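Local coordinates for glycine cleavage system H protein (Mycobacterium tuberculosis, PDB 3IFT), which probably shuttles the methylamine group of glycine from the P protein to the T protein of the glycine cleavage system on a covalently bound lipoyl cofactor, at residues H17-H22 with Y79-G84; D31-G36 with A121-A126. All coordinates share one frame; numbering follows the deposited sequence.

Interaction 1: residues H17-H22 with Y79-G84; sequences HYTAEH and YAPISG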
ATOM      1  N   HIS A  17       5.681  -1.697   7.386  1.00  9.00           N
ATOM      2  CA  HIS A  17       6.566  -0.720   6.824  1.00  9.55           C
ATOM      3  C   HIS A  17       5.742   0.195   6.001  1.00  8.96           C
ATOM      4  O   HIS A  17       4.599  -0.116   5.662  1.00  7.56           O
ATOM      5  CB  HIS A  17       7.630  -1.359   5.956  1.00 10.55           C
ATOM      6  CG  HIS A  17       8.688  -2.083   6.736  1.00 14.65           C
ATOM      7  ND1 HIS A  17       8.612  -3.433   7.013  1.00 17.98           N
ATOM      8  CD2 HIS A  17       9.851  -1.650   7.284  1.00 20.16           C
ATOM      9  CE1 HIS A  17       9.690  -3.805   7.685  1.00 20.53           C
ATOM     10  NE2 HIS A  17      10.458  -2.743   7.864  1.00 21.85           N
ATOM     11  N   TYR A  18       6.343   1.339   5.698  1.00  9.34           N
ATOM     12  CA  TYR A  18       5.662   2.419   5.049  1.00  8.87           C
ATOM     13  C   TYR A  18       6.506   3.059   4.025  1.00  9.29           C
ATOM     14  O   TYR A  18       7.744   2.972   4.045  1.00  8.43           O
ATOM     15  CB  TYR A  18       5.256   3.474   6.053  1.00  9.23           C
ATOM     16  CG  TYR A  18       4.365   2.916   7.086  1.00  8.17           C
ATOM     17  CD1 TYR A  18       3.004   2.942   6.917  1.00  9.08           C
ATOM     18  CD2 TYR A  18       4.886   2.261   8.190  1.00  6.56           C
ATOM     19  CE1 TYR A  18       2.161   2.381   7.856  1.00  9.95           C
ATOM     20  CE2 TYR A  18       4.071   1.700   9.123  1.00  7.68           C
ATOM     21  CZ  TYR A  18       2.702   1.760   8.972  1.00  9.58           C
ATOM     22  OH  TYR A  18       1.850   1.213   9.926  1.00 10.22           O
ATOM     23  N   THR A  19       5.818   3.723   3.104  1.00  8.94           N
ATOM     24  CA  THR A  19       6.488   4.660   2.248  1.00  8.63           C
ATOM     25  C   THR A  19       6.058   6.047   2.662  1.00  9.63           C
ATOM     26  O   THR A  19       4.979   6.245   3.253  1.00  9.01           O
ATOM     27  CB  THR A  19       6.123   4.422   0.785  1.00  8.81           C
ATOM     28  OG1 THR A  19       4.766   4.781   0.581  1.00  6.40           O
ATOM     29  CG2 THR A  19       6.340   2.958   0.380  1.00  8.78           C
ATOM     30  N   ALA A  20       6.885   7.013   2.305  1.00 10.58           N
ATOM     31  CA  ALA A  20       6.588   8.433   2.483  1.00 11.49           C
ATOM     32  C   ALA A  20       5.304   8.838   1.776  1.00 11.25           C
ATOM     33  O   ALA A  20       4.684   9.827   2.124  1.00 12.48           O
ATOM     34  CB  ALA A  20       7.757   9.285   1.945  1.00 11.95           C
ATOM     35  N   GLU A  21       4.901   8.065   0.792  1.00 11.29           N
ATOM     36  CA  GLU A  21       3.738   8.408  -0.000  1.00 11.32           C
ATOM     37  C   GLU A  21       2.530   7.693   0.587  1.00 10.35           C
ATOM     38  O   GLU A  21       1.528   7.583  -0.081  1.00  9.04           O
ATOM     39  CB  GLU A  21       3.911   8.034  -1.452  1.00 11.72           C
ATOM     40  CG  GLU A  21       4.972   8.851  -2.176  1.00 15.77           C
ATOM     41  CD  GLU A  21       6.353   8.429  -1.783  1.00 18.15           C
ATOM     42  OE1 GLU A  21       6.567   7.219  -1.764  1.00 21.02           O
ATOM     43  OE2 GLU A  21       7.200   9.293  -1.459  1.00 21.50           O
ATOM     44  N   HIS A  22       2.671   7.178   1.817  1.00  8.80           N
ATOM     45  CA  HIS A  22       1.537   6.734   2.635  1.00  8.96           C
ATOM     46  C   HIS A  22       0.991   5.403   2.221  1.00  8.70           C
ATOM     47  O   HIS A  22      -0.213   5.141   2.298  1.00  6.95           O
ATOM     48  CB  HIS A  22       0.416   7.782   2.662  1.00  9.08           C
ATOM     49  CG  HIS A  22       0.931   9.176   2.842  1.00  9.85           C
ATOM     50  ND1 HIS A  22       1.480   9.612   4.026  1.00 11.61           N
ATOM     51  CD2 HIS A  22       1.042  10.205   1.973  1.00 12.12           C
ATOM     52  CE1 HIS A  22       1.896  10.856   3.884  1.00 12.17           C
ATOM     53  NE2 HIS A  22       1.653  11.238   2.645  1.00 12.33           N
ATOM     54  N   TYR A  79       1.974   3.682  -5.692  1.00 13.65           N
ATOM     55  CA  TYR A  79       3.301   3.283  -6.144  1.00 13.35           C
ATOM     56  C   TYR A  79       3.630   1.886  -5.638  1.00 12.30           C
ATOM     57  O   TYR A  79       3.226   1.507  -4.558  1.00 12.20           O
ATOM     58  CB  TYR A  79       4.325   4.251  -5.616  1.00 13.91           C
ATOM     59  CG  TYR A  79       4.043   5.660  -6.004  1.00 15.31           C
ATOM     60  CD1 TYR A  79       4.369   6.126  -7.267  1.00 16.43           C
ATOM     61  CD2 TYR A  79       3.385   6.514  -5.146  1.00 19.28           C
ATOM     62  CE1 TYR A  79       4.101   7.411  -7.644  1.00 17.45           C
ATOM     63  CE2 TYR A  79       3.113   7.815  -5.526  1.00 20.22           C
ATOM     64  CZ  TYR A  79       3.483   8.243  -6.776  1.00 18.18           C
ATOM     65  OH  TYR A  79       3.228   9.523  -7.162  1.00 19.10           O
ATOM     66  N   ALA A  80       4.360   1.125  -6.438  1.00 11.08           N
ATOM     67  CA  ALA A  80       4.923  -0.136  -5.991  1.00 10.32           C
ATOM     68  C   ALA A  80       5.958   0.221  -4.914  1.00  9.79           C
ATOM     69  O   ALA A  80       6.912   0.959  -5.186  1.00  9.92           O
ATOM     70  CB  ALA A  80       5.534  -0.895  -7.169  1.00  9.03           C
ATOM     71  N   PRO A  81       5.729  -0.206  -3.649  1.00 10.16           N
ATOM     72  CA  PRO A  81       6.747   0.140  -2.668  1.00 10.07           C
ATOM     73  C   PRO A  81       8.019  -0.687  -2.870  1.00  9.62           C
ATOM     74  O   PRO A  81       9.083  -0.262  -2.493  1.00  9.36           O
ATOM     75  CB  PRO A  81       6.076  -0.223  -1.315  1.00 10.25           C
ATOM     76  CG  PRO A  81       4.682  -0.542  -1.653  1.00 11.22           C
ATOM     77  CD  PRO A  81       4.695  -1.051  -3.033  1.00  9.59           C
ATOM     78  N   ILE A  82       7.873  -1.847  -3.496  1.00 10.83           N
ATOM     79  CA  ILE A  82       8.992  -2.718  -3.828  1.00 11.17           C
ATOM     80  C   ILE A  82       8.820  -3.270  -5.224  1.00 10.77           C
ATOM     81  O   ILE A  82       7.759  -3.167  -5.809  1.00 10.45           O
ATOM     82  CB  ILE A  82       9.122  -3.895  -2.833  1.00 11.15           C
ATOM     83  CG1 ILE A  82       7.891  -4.793  -2.852  1.00 13.14           C
ATOM     84  CG2 ILE A  82       9.426  -3.368  -1.438  1.00 10.77           C
ATOM     85  CD1 ILE A  82       8.171  -6.300  -2.485  1.00 13.16           C
ATOM     86  N   SER A  83       9.905  -3.801  -5.761  1.00 10.31           N
ATOM     87  CA  SER A  83       9.885  -4.451  -7.039  1.00 11.06           C
ATOM     88  C   SER A  83       9.399  -5.853  -6.828  1.00 10.93           C
ATOM     89  O   SER A  83       9.737  -6.513  -5.849  1.00 11.12           O
ATOM     90  CB  SER A  83      11.292  -4.482  -7.674  1.00 11.37           C
ATOM     91  OG  SER A  83      11.695  -3.165  -7.969  1.00 13.84           O
ATOM     92  N   GLY A  84       8.588  -6.313  -7.747  1.00 10.81           N
ATOM     93  CA  GLY A  84       8.137  -7.693  -7.683  1.00 10.96           C
ATOM     94  C   GLY A  84       7.057  -7.859  -8.717  1.00 10.35           C
ATOM     95  O   GLY A  84       7.066  -7.188  -9.723  1.00 11.15           O
TER
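Thr19 and Pro81 make the closest apolar touch between residues 17-22 and 79-84. The Thr19 methyl CG2 meets Pro81 CB at 3.6 Å, a contact between aliphatic carbons. CG2 lies opposite the carbonyl carbon about CA-CB (chi1 69° for OG1), which sends the methyl to the proline and leaves the hydroxyl to the turn. Ile25 of strand 23-29 touches both residues.

The second apolar touch joins Glu21 and Tyr79. Glu21 CB is 4.0 Å from Tyr79 CD2, and Glu21 CG is 4.0 Å from Tyr79 CE2. The aliphatic part of the glutamate crosses the tyrosine side chain at about a right angle and meets the CD2-CE2 bond of the ring obliquely. Its chain bends at chi2 (75°), and the carboxylate plane stands 86° from the ring plane.

Polar bonds hold the turn of 17-22 and tie it to strand 23-29. A type I turn runs from Thr19 to His22, closed by His22 N to Thr19 O at 2.9 Å. Thr19 OG1 accepts a hydrogen bond from Glu23 N and a weak one from Glu21 N. Glu23 OE2 accepts one from Tyr79 N, so Glu23 bonds to both segments. No hydrogen bond crosses directly between them, so their contact rests on van der Waals packing of carbon groups.

Interaction 2: residues D31-G36 with A121-A126; sequences DTVRVG and AALESA
A short helix, 123-126, packs here against the start of strand 32-37, in the antiparallel sheet that also holds strands 23-29 and 111-114. Leu123, the first residue of the helix, carries the whole contact from its side. Its two methyls divide the work. Leu123 CD1 meets Val33 CG1 at 3.7 Å in an apolar contact. Leu123 CD2 rests on the backbone instead, 3.7 Å from Thr32 N and 3.8 Å from Asp31 C. It is also 3.8 Å from Val33 CG1, which therefore touches both branches of the leucine. Val33 CG1 is opposite the carbonyl carbon about CA-CB (chi1 -66°), and this turns it to the helix.

Ala122 sits at the N-cap position, and Ala126 N bonds back to Ala122 O at 2.8 Å. This backbone bond closes the first turn, from which Leu123 projects to the strand.

The side-chain polar groups of Asp31 and Thr32 bond apart from the leucine. Thr32 OG1 donates to Asp31 OD1 at 2.7 Å, meeting it from above the carboxylate plane, 51° out of it. Asp31 OD2 has a second partner in Gln114 NE2, on the neighbouring strand 111-114. The carboxylate is thus held at both oxygens. Val115 also touches Leu123, and Ile25 and Ile113 touch Val33. This is helix-on-sheet packing, a buried leucine against an antiparallel sheet, within the barrel-sandwich hybrid fold of lipoyl-carrying H proteins.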
ATOM      1  N   ASP A  31       8.054 -14.366   0.503  1.00 25.40           N
ATOM      2  CA  ASP A  31       8.249 -13.703  -0.782  1.00 23.18           C
ATOM      3  C   ASP A  31       7.178 -12.686  -1.126  1.00 21.07           C
ATOM      4  O   ASP A  31       7.161 -12.132  -2.240  1.00 20.41           O
ATOM      5  CB  ASP A  31       8.306 -14.761  -1.887  1.00 24.04           C
ATOM      6  CG  ASP A  31       7.018 -15.558  -2.007  1.00 25.82           C
ATOM      7  OD1 ASP A  31       6.079 -15.352  -1.181  1.00 30.21           O
ATOM      8  OD2 ASP A  31       6.955 -16.401  -2.931  1.00 31.19           O
ATOM      9  N   THR A  32       6.292 -12.423  -0.183  1.00 19.03           N
ATOM     10  CA  THR A  32       5.120 -11.640  -0.461  1.00 17.79           C
ATOM     11  C   THR A  32       4.962 -10.501   0.529  1.00 15.60           C
ATOM     12  O   THR A  32       5.154 -10.658   1.747  1.00 15.24           O
ATOM     13  CB  THR A  32       3.860 -12.518  -0.401  1.00 18.02           C
ATOM     14  OG1 THR A  32       3.994 -13.569  -1.358  1.00 21.20           O
ATOM     15  CG2 THR A  32       2.620 -11.716  -0.734  1.00 18.88           C
ATOM     16  N   VAL A  33       4.617  -9.344  -0.010  1.00 13.62           N
ATOM     17  CA  VAL A  33       4.161  -8.267   0.826  1.00 12.51           C
ATOM     18  C   VAL A  33       2.745  -7.937   0.415  1.00 12.16           C
ATOM     19  O   VAL A  33       2.353  -8.090  -0.747  1.00 11.89           O
ATOM     20  CB  VAL A  33       5.043  -7.029   0.740  1.00 12.01           C
ATOM     21  CG1 VAL A  33       6.410  -7.315   1.305  1.00 10.78           C
ATOM     22  CG2 VAL A  33       5.144  -6.539  -0.704  1.00 10.92           C
ATOM     23  N   ARG A  34       1.978  -7.500   1.397  1.00 11.44           N
ATOM     24  CA  ARG A  34       0.703  -6.921   1.137  1.00 11.18           C
ATOM     25  C   ARG A  34       0.848  -5.414   1.282  1.00  9.51           C
ATOM     26  O   ARG A  34       1.611  -4.932   2.107  1.00 10.71           O
ATOM     27  CB  ARG A  34      -0.317  -7.467   2.100  1.00 11.02           C
ATOM     28  CG  ARG A  34      -1.680  -6.879   1.858  1.00 11.79           C
ATOM     29  CD  ARG A  34      -2.740  -7.849   2.297  1.00 12.53           C
ATOM     30  NE  ARG A  34      -2.824  -8.979   1.388  1.00 14.73           N
ATOM     31  CZ  ARG A  34      -3.808  -9.878   1.413  1.00 17.27           C
ATOM     32  NH1 ARG A  34      -4.790  -9.752   2.285  1.00 15.86           N
ATOM     33  NH2 ARG A  34      -3.826 -10.871   0.537  1.00 18.99           N
ATOM     34  N   VAL A  35       0.097  -4.687   0.477  1.00  8.03           N
ATOM     35  CA  VAL A  35       0.189  -3.268   0.383  1.00  7.23           C
ATOM     36  C   VAL A  35      -1.177  -2.604   0.431  1.00  6.84           C
ATOM     37  O   VAL A  35      -2.146  -3.053  -0.192  1.00  7.31           O
ATOM     38  CB  VAL A  35       0.901  -2.905  -0.940  1.00  8.31           C
ATOM     39  CG1 VAL A  35       1.092  -1.445  -1.081  1.00  6.76           C
ATOM     40  CG2 VAL A  35       2.269  -3.643  -1.027  1.00  7.52           C
ATOM     41  N   GLY A  36      -1.239  -1.501   1.169  1.00  6.96           N
ATOM     42  CA  GLY A  36      -2.403  -0.646   1.182  1.00  6.69           C
ATOM     43  C   GLY A  36      -1.957   0.765   1.427  1.00  6.45           C
ATOM     44  O   GLY A  36      -0.755   1.102   1.382  1.00  6.04           O
ATOM     45  N   ALA A 121      15.017  -7.738  -6.128  1.00 26.65           N
ATOM     46  CA  ALA A 121      15.562  -7.795  -4.764  1.00 25.97           C
ATOM     47  C   ALA A 121      14.737  -8.734  -3.888  1.00 25.32           C
ATOM     48  O   ALA A 121      13.488  -8.692  -3.906  1.00 23.33           O
ATOM     49  CB  ALA A 121      15.633  -6.407  -4.113  1.00 25.50           C
ATOM     50  N   ALA A 122      15.472  -9.586  -3.167  1.00 24.95           N
ATOM     51  CA  ALA A 122      14.949 -10.338  -2.055  1.00 24.44           C
ATOM     52  C   ALA A 122      14.255  -9.349  -1.155  1.00 24.00           C
ATOM     53  O   ALA A 122      14.645  -8.178  -1.055  1.00 22.41           O
ATOM     54  CB  ALA A 122      16.069 -11.040  -1.296  1.00 24.56           C
ATOM     55  N   LEU A 123      13.217  -9.849  -0.502  1.00 23.71           N
ATOM     56  CA  LEU A 123      12.404  -9.050   0.373  1.00 23.61           C
ATOM     57  C   LEU A 123      13.211  -8.466   1.516  1.00 23.21           C
ATOM     58  O   LEU A 123      13.076  -7.292   1.793  1.00 23.32           O
ATOM     59  CB  LEU A 123      11.259  -9.894   0.910  1.00 23.68           C
ATOM     60  CG  LEU A 123       9.951  -9.156   1.079  1.00 24.30           C
ATOM     61  CD1 LEU A 123       9.699  -8.253  -0.115  1.00 21.62           C
ATOM     62  CD2 LEU A 123       8.833 -10.202   1.274  1.00 23.69           C
ATOM     63  N   GLU A 124      14.010  -9.292   2.189  1.00 23.03           N
ATOM     64  CA  GLU A 124      14.864  -8.859   3.292  1.00 23.62           C
ATOM     65  C   GLU A 124      15.466  -7.494   2.938  1.00 23.63           C
ATOM     66  O   GLU A 124      15.303  -6.506   3.662  1.00 24.37           O
ATOM     67  CB  GLU A 124      15.975  -9.886   3.524  1.00 23.90           C
ATOM     68  N   SER A 125      16.085  -7.455   1.769  1.00 22.65           N
ATOM     69  CA  SER A 125      16.719  -6.259   1.246  1.00 22.70           C
ATOM     70  C   SER A 125      15.720  -5.192   0.798  1.00 21.13           C
ATOM     71  O   SER A 125      15.825  -4.062   1.237  1.00 19.58           O
ATOM     72  CB  SER A 125      17.667  -6.653   0.129  1.00 22.48           C
ATOM     73  OG  SER A 125      18.650  -7.509   0.713  1.00 25.60           O
ATOM     74  N   ALA A 126      14.749  -5.559  -0.051  1.00 20.49           N
ATOM     75  CA  ALA A 126      13.674  -4.631  -0.450  1.00 19.21           C
ATOM     76  C   ALA A 126      13.172  -3.835   0.746  1.00 18.87           C
ATOM     77  O   ALA A 126      13.037  -2.626   0.663  1.00 18.52           O
ATOM     78  CB  ALA A 126      12.516  -5.382  -1.107  1.00 19.96           C
TER

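Interactions 1 and 2 have centres about 10 Å apart and touch directly. Ile82 of 79-84 joins them: its CD1 lies 3.4 Å from Leu123 CD1 and 3.5 Å from Val33 CG2. Pro81 CG also packs on Val35 CG1 at 3.7 Å. Both contacts reach the larger sheet, where strands 17-18, 23-29 and 32-37 are successive neighbours. Along the chain the order is 17-22, 31-36, 79-84, 121-126, so the segments alternate. The loop between strands 75-79 and 84-89 leads from the sheet of strand 75-79 to the larger one. Together the contacts pack this loop and helix 123-126 onto the larger sheet, away from the predicted lipoyl site.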